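PDB 1LJ8: mannitol dehydrogenase, which binds NAD and probably catalyses the reversible oxidation of mannitol to fructose as a long-chain dehydrogenase. Local coordinates for residues Phe311-Arg316 against Asp418-Tyr424; Tyr315-Thr321 against Ala368-Val374; Val407-Leu412 against Phe469-Tyr473. All coordinates share one frame; numbering follows the deposited sequence.

Contact 1: Phe311-Arg316 against Asp418-Tyr424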
# COMPACT_ATOMS: atom_id res chain seq x y z
N PHE A 311 -18.65 4.68 3.20
CA PHE A 311 -18.66 6.05 2.67
C PHE A 311 -20.09 6.41 2.24
O PHE A 311 -20.57 7.53 2.46
CB PHE A 311 -17.73 6.16 1.46
CG PHE A 311 -16.98 7.46 1.39
CD1 PHE A 311 -15.83 7.64 2.16
CD2 PHE A 311 -17.44 8.50 0.59
CE1 PHE A 311 -15.13 8.88 2.12
CE2 PHE A 311 -16.75 9.75 0.54
CZ PHE A 311 -15.59 9.93 1.31
N LEU A 312 -20.77 5.47 1.59
CA LEU A 312 -22.16 5.69 1.16
C LEU A 312 -23.06 5.96 2.35
O LEU A 312 -23.92 6.85 2.29
CB LEU A 312 -22.68 4.45 0.42
CG LEU A 312 -22.15 4.34 -1.01
CD1 LEU A 312 -22.48 2.92 -1.50
CD2 LEU A 312 -22.77 5.41 -1.98
N LYS A 313 -22.88 5.21 3.43
CA LYS A 313 -23.69 5.37 4.63
C LYS A 313 -23.41 6.74 5.28
O LYS A 313 -24.25 7.25 6.05
CB LYS A 313 -23.40 4.24 5.59
CG LYS A 313 -24.22 4.27 6.88
CD LYS A 313 -25.76 4.26 6.61
CE LYS A 313 -26.53 4.40 7.93
NZ LYS A 313 -28.03 4.36 7.70
N GLY A 314 -22.27 7.33 4.94
CA GLY A 314 -21.92 8.63 5.52
C GLY A 314 -20.79 8.53 6.54
O GLY A 314 -20.36 9.57 7.09
N TYR A 315 -20.28 7.34 6.81
CA TYR A 315 -19.16 7.23 7.77
C TYR A 315 -17.93 7.77 7.08
O TYR A 315 -17.87 7.82 5.82
CB TYR A 315 -18.91 5.77 8.16
CG TYR A 315 -20.06 5.11 8.88
CD1 TYR A 315 -20.42 3.80 8.60
CD2 TYR A 315 -20.76 5.79 9.88
CE1 TYR A 315 -21.45 3.17 9.29
CE2 TYR A 315 -21.80 5.17 10.58
CZ TYR A 315 -22.14 3.87 10.28
OH TYR A 315 -23.22 3.30 10.93
N ARG A 316 -16.94 8.20 7.87
CA ARG A 316 -15.70 8.73 7.27
C ARG A 316 -14.44 8.10 7.85
O ARG A 316 -13.34 8.33 7.34
CB ARG A 316 -15.66 10.27 7.39
CG ARG A 316 -16.61 11.00 6.39
CD ARG A 316 -16.28 10.70 4.93
NE ARG A 316 -17.12 11.41 3.93
CZ ARG A 316 -18.26 10.96 3.41
NH1 ARG A 316 -18.76 9.79 3.79
NH2 ARG A 316 -18.89 11.66 2.47
N ASP A 418 -23.18 10.74 -1.07
CA ASP A 418 -23.54 9.72 -0.09
C ASP A 418 -24.99 9.81 0.34
O ASP A 418 -25.75 10.64 -0.17
CB ASP A 418 -22.55 9.70 1.11
CG ASP A 418 -22.66 10.92 2.03
OD1 ASP A 418 -23.71 11.60 2.03
OD2 ASP A 418 -21.68 11.18 2.77
N GLU A 419 -25.39 8.94 1.27
CA GLU A 419 -26.78 8.93 1.69
C GLU A 419 -27.20 10.18 2.46
O GLU A 419 -28.39 10.43 2.58
CB GLU A 419 -27.09 7.68 2.52
CG GLU A 419 -27.03 6.42 1.62
CD GLU A 419 -27.35 5.10 2.32
OE1 GLU A 419 -27.57 5.03 3.56
OE2 GLU A 419 -27.36 4.08 1.60
N ASN A 420 -26.23 10.92 2.97
CA ASN A 420 -26.58 12.17 3.69
C ASN A 420 -26.56 13.38 2.74
O ASN A 420 -26.76 14.53 3.19
CB ASN A 420 -25.57 12.43 4.82
CG ASN A 420 -25.75 11.48 5.97
OD1 ASN A 420 -26.83 10.96 6.17
ND2 ASN A 420 -24.69 11.27 6.77
N GLY A 421 -26.32 13.15 1.46
CA GLY A 421 -26.26 14.27 0.51
C GLY A 421 -24.90 14.93 0.42
O GLY A 421 -24.74 15.98 -0.23
N VAL A 422 -23.88 14.32 0.99
CA VAL A 422 -22.54 14.92 0.96
C VAL A 422 -21.86 14.45 -0.30
O VAL A 422 -21.79 13.23 -0.56
CB VAL A 422 -21.73 14.49 2.19
CG1 VAL A 422 -20.30 15.12 2.15
CG2 VAL A 422 -22.51 14.89 3.46
N SER A 423 -21.41 15.42 -1.09
CA SER A 423 -20.74 15.16 -2.37
C SER A 423 -19.24 15.06 -2.20
O SER A 423 -18.64 15.79 -1.42
CB SER A 423 -20.99 16.30 -3.32
OG SER A 423 -22.38 16.49 -3.46
N TYR A 424 -18.62 14.17 -2.97
CA TYR A 424 -17.18 14.00 -2.91
C TYR A 424 -16.58 13.73 -4.27
O TYR A 424 -17.27 13.32 -5.23
CB TYR A 424 -16.85 12.87 -1.94
CG TYR A 424 -17.65 11.62 -2.22
CD1 TYR A 424 -17.20 10.67 -3.13
CD2 TYR A 424 -18.88 11.41 -1.59
CE1 TYR A 424 -17.95 9.53 -3.41
CE2 TYR A 424 -19.66 10.27 -1.87
CZ TYR A 424 -19.17 9.34 -2.80
OH TYR A 424 -19.94 8.21 -3.08
O HOH W 1 -28.67 3.13 4.98
O HOH W 2 -26.75 8.25 6.56
O HOH W 3 -28.63 6.34 5.55
O HOH W 4 -20.96 12.10 5.17

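Contact 2: Tyr315-Thr321 against Ala368-Val374. With NAD (nicotinamide-adenine-dinucleotide), chain B.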
# COMPACT_ATOMS: atom_id res chain seq x y z
N TYR A 315 -20.28 7.34 6.81
CA TYR A 315 -19.16 7.23 7.77
C TYR A 315 -17.93 7.77 7.08
O TYR A 315 -17.87 7.82 5.82
CB TYR A 315 -18.91 5.77 8.16
CG TYR A 315 -20.06 5.11 8.88
CD1 TYR A 315 -20.42 3.80 8.60
CD2 TYR A 315 -20.76 5.79 9.88
CE1 TYR A 315 -21.45 3.17 9.29
CE2 TYR A 315 -21.80 5.17 10.58
CZ TYR A 315 -22.14 3.87 10.28
OH TYR A 315 -23.22 3.30 10.93
N ARG A 316 -16.94 8.20 7.87
CA ARG A 316 -15.70 8.73 7.27
C ARG A 316 -14.44 8.10 7.85
O ARG A 316 -13.34 8.33 7.34
CB ARG A 316 -15.66 10.27 7.39
CG ARG A 316 -16.61 11.00 6.39
CD ARG A 316 -16.28 10.70 4.93
NE ARG A 316 -17.12 11.41 3.93
CZ ARG A 316 -18.26 10.96 3.41
NH1 ARG A 316 -18.76 9.79 3.79
NH2 ARG A 316 -18.89 11.66 2.47
N PHE A 317 -14.57 7.32 8.92
CA PHE A 317 -13.40 6.63 9.52
C PHE A 317 -13.66 5.16 9.67
O PHE A 317 -14.82 4.74 9.83
CB PHE A 317 -13.08 7.19 10.91
CG PHE A 317 -12.71 8.62 10.86
CD1 PHE A 317 -13.70 9.61 10.98
CD2 PHE A 317 -11.39 8.99 10.60
CE1 PHE A 317 -13.37 10.96 10.86
CE2 PHE A 317 -11.06 10.34 10.47
CZ PHE A 317 -12.05 11.32 10.60
N VAL A 318 -12.59 4.38 9.63
CA VAL A 318 -12.72 2.94 9.76
C VAL A 318 -13.35 2.54 11.10
O VAL A 318 -14.21 1.65 11.13
CB VAL A 318 -11.32 2.25 9.62
CG1 VAL A 318 -11.44 0.75 9.86
CG2 VAL A 318 -10.80 2.51 8.18
N HIS A 319 -12.98 3.20 12.20
CA HIS A 319 -13.56 2.80 13.48
C HIS A 319 -15.05 3.03 13.56
O HIS A 319 -15.73 2.35 14.33
CB HIS A 319 -12.88 3.50 14.68
CG HIS A 319 -13.05 4.99 14.70
ND1 HIS A 319 -12.21 5.86 14.03
CD2 HIS A 319 -13.92 5.77 15.39
CE1 HIS A 319 -12.55 7.11 14.31
NE2 HIS A 319 -13.59 7.08 15.13
N GLU A 320 -15.57 3.97 12.77
CA GLU A 320 -17.02 4.24 12.75
C GLU A 320 -17.75 3.05 12.18
O GLU A 320 -18.82 2.69 12.68
CB GLU A 320 -17.35 5.45 11.91
CG GLU A 320 -16.86 6.71 12.61
CD GLU A 320 -17.05 7.94 11.81
OE1 GLU A 320 -17.17 7.88 10.58
OE2 GLU A 320 -17.04 9.02 12.44
N THR A 321 -17.20 2.43 11.13
CA THR A 321 -17.85 1.24 10.59
C THR A 321 -17.80 0.12 11.63
O THR A 321 -18.72 -0.68 11.72
CB THR A 321 -17.19 0.71 9.28
OG1 THR A 321 -15.88 0.15 9.56
CG2 THR A 321 -17.14 1.83 8.23
N ALA A 368 -8.08 6.96 13.95
CA ALA A 368 -8.82 7.76 12.99
C ALA A 368 -8.34 7.59 11.53
O ALA A 368 -7.98 8.55 10.82
CB ALA A 368 -8.79 9.26 13.42
N ASP A 369 -8.38 6.35 11.06
CA ASP A 369 -7.99 6.04 9.70
C ASP A 369 -9.14 6.38 8.76
O ASP A 369 -10.29 6.00 8.97
CB ASP A 369 -7.61 4.55 9.62
CG ASP A 369 -7.01 4.19 8.26
OD1 ASP A 369 -6.59 5.14 7.59
OD2 ASP A 369 -6.97 2.99 7.91
N GLN A 370 -8.83 7.12 7.72
CA GLN A 370 -9.85 7.65 6.83
C GLN A 370 -10.44 6.74 5.78
O GLN A 370 -9.69 6.13 5.03
CB GLN A 370 -9.30 8.88 6.10
CG GLN A 370 -8.64 9.89 7.03
CD GLN A 370 -7.12 9.70 7.13
OE1 GLN A 370 -6.55 8.74 6.61
NE2 GLN A 370 -6.46 10.64 7.82
N LEU A 371 -11.77 6.66 5.70
CA LEU A 371 -12.36 5.88 4.65
C LEU A 371 -11.95 6.48 3.29
O LEU A 371 -11.83 5.74 2.31
CB LEU A 371 -13.91 5.79 4.77
CG LEU A 371 -14.40 5.01 6.00
CD1 LEU A 371 -15.93 4.82 5.86
CD2 LEU A 371 -13.65 3.63 6.13
N GLU A 372 -11.68 7.78 3.21
CA GLU A 372 -11.24 8.31 1.92
C GLU A 372 -9.91 7.66 1.48
O GLU A 372 -9.68 7.45 0.28
CB GLU A 372 -11.05 9.82 1.98
CG GLU A 372 -10.80 10.37 0.58
CD GLU A 372 -10.99 11.88 0.46
OE1 GLU A 372 -11.91 12.45 1.10
OE2 GLU A 372 -10.22 12.49 -0.31
N ARG A 373 -9.05 7.36 2.46
CA ARG A 373 -7.78 6.69 2.16
C ARG A 373 -8.08 5.26 1.75
O ARG A 373 -7.61 4.78 0.73
CB ARG A 373 -6.87 6.65 3.41
CG ARG A 373 -5.50 6.03 3.14
CD ARG A 373 -4.70 5.81 4.44
NE ARG A 373 -5.25 4.66 5.17
CZ ARG A 373 -5.01 3.40 4.81
NH1 ARG A 373 -4.25 3.10 3.74
NH2 ARG A 373 -5.52 2.42 5.55
N VAL A 374 -8.84 4.56 2.58
CA VAL A 374 -9.15 3.15 2.27
C VAL A 374 -9.90 2.98 0.93
O VAL A 374 -9.70 1.99 0.19
CB VAL A 374 -9.93 2.50 3.45
CG1 VAL A 374 -10.19 0.97 3.13
CG2 VAL A 374 -9.06 2.58 4.75
PA NAD B . 0.82 7.72 0.25
O1A NAD B . -0.27 8.24 -0.52
O2A NAD B . 1.30 8.35 1.52
O5B NAD B . 2.14 7.62 -0.65
C5B NAD B . 2.08 6.90 -1.92
C4B NAD B . 3.50 7.20 -2.47
O4B NAD B . 3.61 6.48 -3.76
C3B NAD B . 3.77 8.69 -2.90
O3B NAD B . 5.16 8.94 -2.62
C2B NAD B . 3.44 8.68 -4.40
O2B NAD B . 4.06 9.74 -5.11
C1B NAD B . 4.03 7.34 -4.81
N9A NAD B . 3.53 6.80 -6.04
C8A NAD B . 2.24 6.63 -6.50
N7A NAD B . 2.21 6.05 -7.68
C5A NAD B . 3.54 5.83 -7.99
C6A NAD B . 4.10 5.23 -9.12
N6A NAD B . 3.42 4.71 -10.15
N1A NAD B . 5.48 5.15 -9.20
C2A NAD B . 6.29 5.64 -8.18
N3A NAD B . 5.76 6.23 -7.03
C4A NAD B . 4.37 6.30 -7.00
O3 NAD B . 0.47 6.20 0.52
PN NAD B . 0.92 5.18 1.68
O1N NAD B . -0.09 5.21 2.75
O2N NAD B . 2.30 5.52 2.04
O5D NAD B . 0.78 3.78 0.98
C5D NAD B . 1.67 3.49 -0.09
C4D NAD B . 1.60 2.04 -0.28
O4D NAD B . 2.20 1.27 0.78
C3D NAD B . 0.19 1.39 -0.53
O3D NAD B . -0.29 1.62 -1.85
C2D NAD B . 0.41 -0.06 -0.14
O2D NAD B . 0.86 -0.83 -1.25
C1D NAD B . 1.47 0.03 0.99
N1N NAD B . 0.91 -0.04 2.35
C2N NAD B . 0.22 1.00 3.00
C3N NAD B . -0.32 0.74 4.23
C7N NAD B . -1.12 1.86 4.93
O7N NAD B . -1.76 1.54 5.95
N7N NAD B . -1.17 3.08 4.44
C4N NAD B . -0.19 -0.59 4.86
C5N NAD B . 0.55 -1.60 4.18
C6N NAD B . 1.12 -1.34 2.90
O HOH W 5 -12.70 9.80 5.06
O HOH W 6 -10.40 4.62 12.27

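Contact 3: Val407-Leu412 against Phe469-Tyr473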
# COMPACT_ATOMS: atom_id res chain seq x y z
N VAL A 407 -18.49 -4.82 -4.87
CA VAL A 407 -18.38 -4.25 -6.22
C VAL A 407 -19.58 -3.31 -6.50
O VAL A 407 -19.41 -2.26 -7.14
CB VAL A 407 -18.30 -5.39 -7.31
CG1 VAL A 407 -18.10 -4.78 -8.74
CG2 VAL A 407 -17.13 -6.31 -6.99
N ALA A 408 -20.78 -3.71 -6.08
CA ALA A 408 -21.96 -2.89 -6.26
C ALA A 408 -21.79 -1.58 -5.45
O ALA A 408 -22.18 -0.46 -5.91
CB ALA A 408 -23.22 -3.68 -5.75
N ALA A 409 -21.24 -1.71 -4.24
CA ALA A 409 -21.04 -0.52 -3.36
C ALA A 409 -20.09 0.45 -4.06
O ALA A 409 -20.30 1.67 -4.07
CB ALA A 409 -20.45 -0.95 -1.99
N TRP A 410 -19.01 -0.09 -4.63
CA TRP A 410 -18.06 0.77 -5.35
C TRP A 410 -18.77 1.46 -6.52
O TRP A 410 -18.57 2.67 -6.76
CB TRP A 410 -16.88 -0.06 -5.91
CG TRP A 410 -15.81 0.77 -6.57
CD1 TRP A 410 -15.12 1.81 -5.99
CD2 TRP A 410 -15.26 0.61 -7.90
NE1 TRP A 410 -14.15 2.29 -6.86
CE2 TRP A 410 -14.22 1.58 -8.03
CE3 TRP A 410 -15.52 -0.24 -8.96
CZ2 TRP A 410 -13.45 1.71 -9.21
CZ3 TRP A 410 -14.75 -0.12 -10.14
CH2 TRP A 410 -13.73 0.86 -10.25
N ALA A 411 -19.60 0.71 -7.25
CA ALA A 411 -20.30 1.27 -8.40
C ALA A 411 -21.17 2.46 -8.00
O ALA A 411 -21.15 3.53 -8.67
CB ALA A 411 -21.18 0.19 -9.13
N LEU A 412 -21.91 2.30 -6.92
CA LEU A 412 -22.81 3.38 -6.48
C LEU A 412 -21.98 4.52 -5.91
O LEU A 412 -22.26 5.68 -6.16
CB LEU A 412 -23.81 2.87 -5.44
CG LEU A 412 -24.89 3.91 -5.00
CD1 LEU A 412 -25.67 4.42 -6.21
CD2 LEU A 412 -25.84 3.29 -4.03
N PHE A 469 -24.64 -8.89 -8.46
CA PHE A 469 -24.19 -7.50 -8.56
C PHE A 469 -25.35 -6.58 -8.85
O PHE A 469 -25.50 -5.54 -8.22
CB PHE A 469 -23.14 -7.36 -9.68
CG PHE A 469 -22.81 -5.94 -10.01
CD1 PHE A 469 -21.90 -5.23 -9.25
CD2 PHE A 469 -23.48 -5.30 -11.05
CE1 PHE A 469 -21.65 -3.91 -9.50
CE2 PHE A 469 -23.24 -3.95 -11.32
CZ PHE A 469 -22.31 -3.25 -10.53
N GLU A 470 -26.21 -6.97 -9.79
CA GLU A 470 -27.34 -6.12 -10.12
C GLU A 470 -28.36 -5.99 -8.97
O GLU A 470 -28.89 -4.90 -8.76
CB GLU A 470 -28.02 -6.64 -11.40
CG GLU A 470 -27.14 -6.40 -12.64
CD GLU A 470 -27.77 -6.86 -13.93
OE1 GLU A 470 -28.83 -7.51 -13.89
OE2 GLU A 470 -27.19 -6.58 -15.00
N ARG A 471 -28.63 -7.09 -8.26
CA ARG A 471 -29.55 -7.10 -7.09
C ARG A 471 -28.97 -6.13 -6.02
O ARG A 471 -29.69 -5.30 -5.44
CB ARG A 471 -29.58 -8.48 -6.39
CG ARG A 471 -30.28 -9.59 -7.11
CD ARG A 471 -30.51 -10.75 -6.17
NE ARG A 471 -29.34 -11.60 -5.92
CZ ARG A 471 -28.95 -12.58 -6.73
NH1 ARG A 471 -29.61 -12.82 -7.85
NH2 ARG A 471 -27.95 -13.38 -6.40
N CYS A 472 -27.69 -6.30 -5.75
CA CYS A 472 -27.02 -5.47 -4.74
C CYS A 472 -27.04 -4.00 -5.09
O CYS A 472 -27.37 -3.15 -4.24
CB CYS A 472 -25.54 -5.93 -4.53
SG CYS A 472 -25.43 -7.52 -3.61
N TYR A 473 -26.69 -3.68 -6.33
CA TYR A 473 -26.68 -2.27 -6.74
C TYR A 473 -28.09 -1.63 -6.61
O TYR A 473 -28.25 -0.53 -6.06
CB TYR A 473 -26.18 -2.17 -8.16
CG TYR A 473 -26.08 -0.74 -8.64
CD1 TYR A 473 -24.95 0.02 -8.36
CD2 TYR A 473 -27.15 -0.14 -9.29
CE1 TYR A 473 -24.90 1.38 -8.74
CE2 TYR A 473 -27.13 1.21 -9.67
CZ TYR A 473 -25.99 1.97 -9.38
OH TYR A 473 -25.94 3.31 -9.70

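Contact 1: Phe311-Arg316 against Asp418-Tyr424
The ring of F311 drives its edge into one face of the Y424 ring, a T-shaped stack with the planes 82° apart and F311 CE2 3.4 Å from Y424 CD2. The other flat partner of F311 is R316. Its chain folds back at chi2 (-60°) and lays the guanidinium over the phenyl face, with R316 NH1 3.6 Å above the F311 ring plane, a cation-pi arrangement for which arginine is well suited, since its flat cation can lie over the ring and still donate N-H groups at its rim. From there NH1 also donates to the backbone O of both F311 and Y315, while R316 NH2 makes a salt bridge to D418 OD2 at 2.8 Å, meeting that oxygen on its anti side and out of the carboxylate plane. The other oxygen of D418 orders its own loop: OD1 takes the N-H of N420, an Asx turn, and that of V422 from opposite faces. A short aspartate suits the place: one oxygen holds the type I turn D418-G421 while the other faces the arginine and probably offsets its charge. Beside it, E419 N donates to L312 O (2.8 Å) where the helix ends in a Schellman motif. G314 has positive phi there, and any CB would run into N420 ND2.

The solvent side is looser. K313 NZ and E419 OE1 stand 4.2 Å apart, too far for a salt bridge, and two waters span them. Another water links K313 O to N420 OD1. Firmer anchors for these charged ends lie outside, T482 for K313 and V481 N for E419 OE2.

The contact thus joins the C-terminal end of helix 289-313 to the loop that follows helix 401-413. Y424 OH reaches back to Y413 O at the end of that helix, F311 rests on L371 and C375 of helix 371-375, and T482 and V481 belong to helix 463-488.

Contact 2: Tyr315-Thr321 against Ala368-Val374
L371 carries its CG anti to its own carbonyl carbon (chi1 -66°), and V318 holds CG2 in the same relation to its carbonyl, which brings L371 CD2 to 3.7 Å from V318 CG2. The second branch of the leucine, CD1, meets T321 CG2 tip to tip and lies 3.9 Å from Y315 CB. A forked aliphatic side chain suits this spot because each methyl serves a different neighbour. V374 CG2 touches the same valine methyl.

The backbones pair over one antiparallel, non-hydrogen-bonded bridge between F317 and Q370. On its flanks L371 N donates to R316 O (2.8 Å) and V318 N to D369 O (2.9 Å). F317 and Q370 are both N-caps, so two helix starts of the helical C-terminal domain are laced together by amides of their first turns. E320 finishes one start by curling back, its OE1 accepting from the N-H of R316 and of F317. Water extends the pairing: one molecule joins R316 O to E372 N, another bridges the N-H of H319 and of D369 and also bonds H319 ND1.

At the far side D369 fixes R373, whose NE and NH2 lie side-on to the carboxylate, one to each oxygen on its syn lone pair, almost coplanar. This grip sets the rotation of an arginine in the NAD pocket: the carboxamide O7N lies over one face of its guanidinium, and R373 NH1 comes within 3.2 Å of NAD N7N.

Contact 3: Val407-Leu412 against Phe469-Tyr473
A408 sits where helices 401-413 and 463-488 of the all-helical C-terminal region cross, its CB directed at F469, C472 and Y473. The short axes approach to 8.7 Å at a signed angle of -51°, and contacting residues spaced four apart (A408 and L412, F469 and Y473) are consistent with i±4 ridges lying in i±4 grooves.

Small-residue packing lets the backbones close in. The methyls of A408 and A411 face the second helix and take up little space between the backbones; A411 CB is 3.9 Å from F469 CZ and equally far from Y473 CD1.

The rings present their edges in part: F469 to V407 O and A411 CB, Y473 to A408 O and L412 N. With CG anti to the backbone N in both F469 (chi1 170°) and Y473 (chi1 -177°), the rings reach across to the first helix. F469 CE1 comes 3.4 Å from A408 CA and also meets V407 CG1, while Y473 CE1 touches L412 CB.

No hydrogen bond crosses the interface; the hydroxyl of Y473 is hydrogen-bonded to D441. An alanine in place of Y473 would remove the ring and hydroxyl, and this would probably open a gap beside A411 and L412 and leave D441 without this partner.

Methyl meets methylene tightly where A408 CB lies 3.5 Å from C472 CB, closer than usual van der Waals contact.

Overall arrangement
From the N terminus the chain passes the Rossmann domain before helix 289-313 brings the first segment of contact 1. Contact 2 opens at once, sharing Y315 and R316, and closes first, at 368-374, nested inside the larger loop that contact 1 shuts at 418-424. Contact 3 opens at 407-412, within that loop, and closes at 469-473, beyond it, so contacts 1 and 3 cross, whereas 2 and 3 follow in series. F311 packs on L371 to join contacts 1 and 2, and L312 on A409 and L412 to join 1 and 3. Together they tie helices 289-313, 318-322, 371-375, 401-413 and 463-488, with the 418-424 loop, into one body, contact 2 nearest NAD.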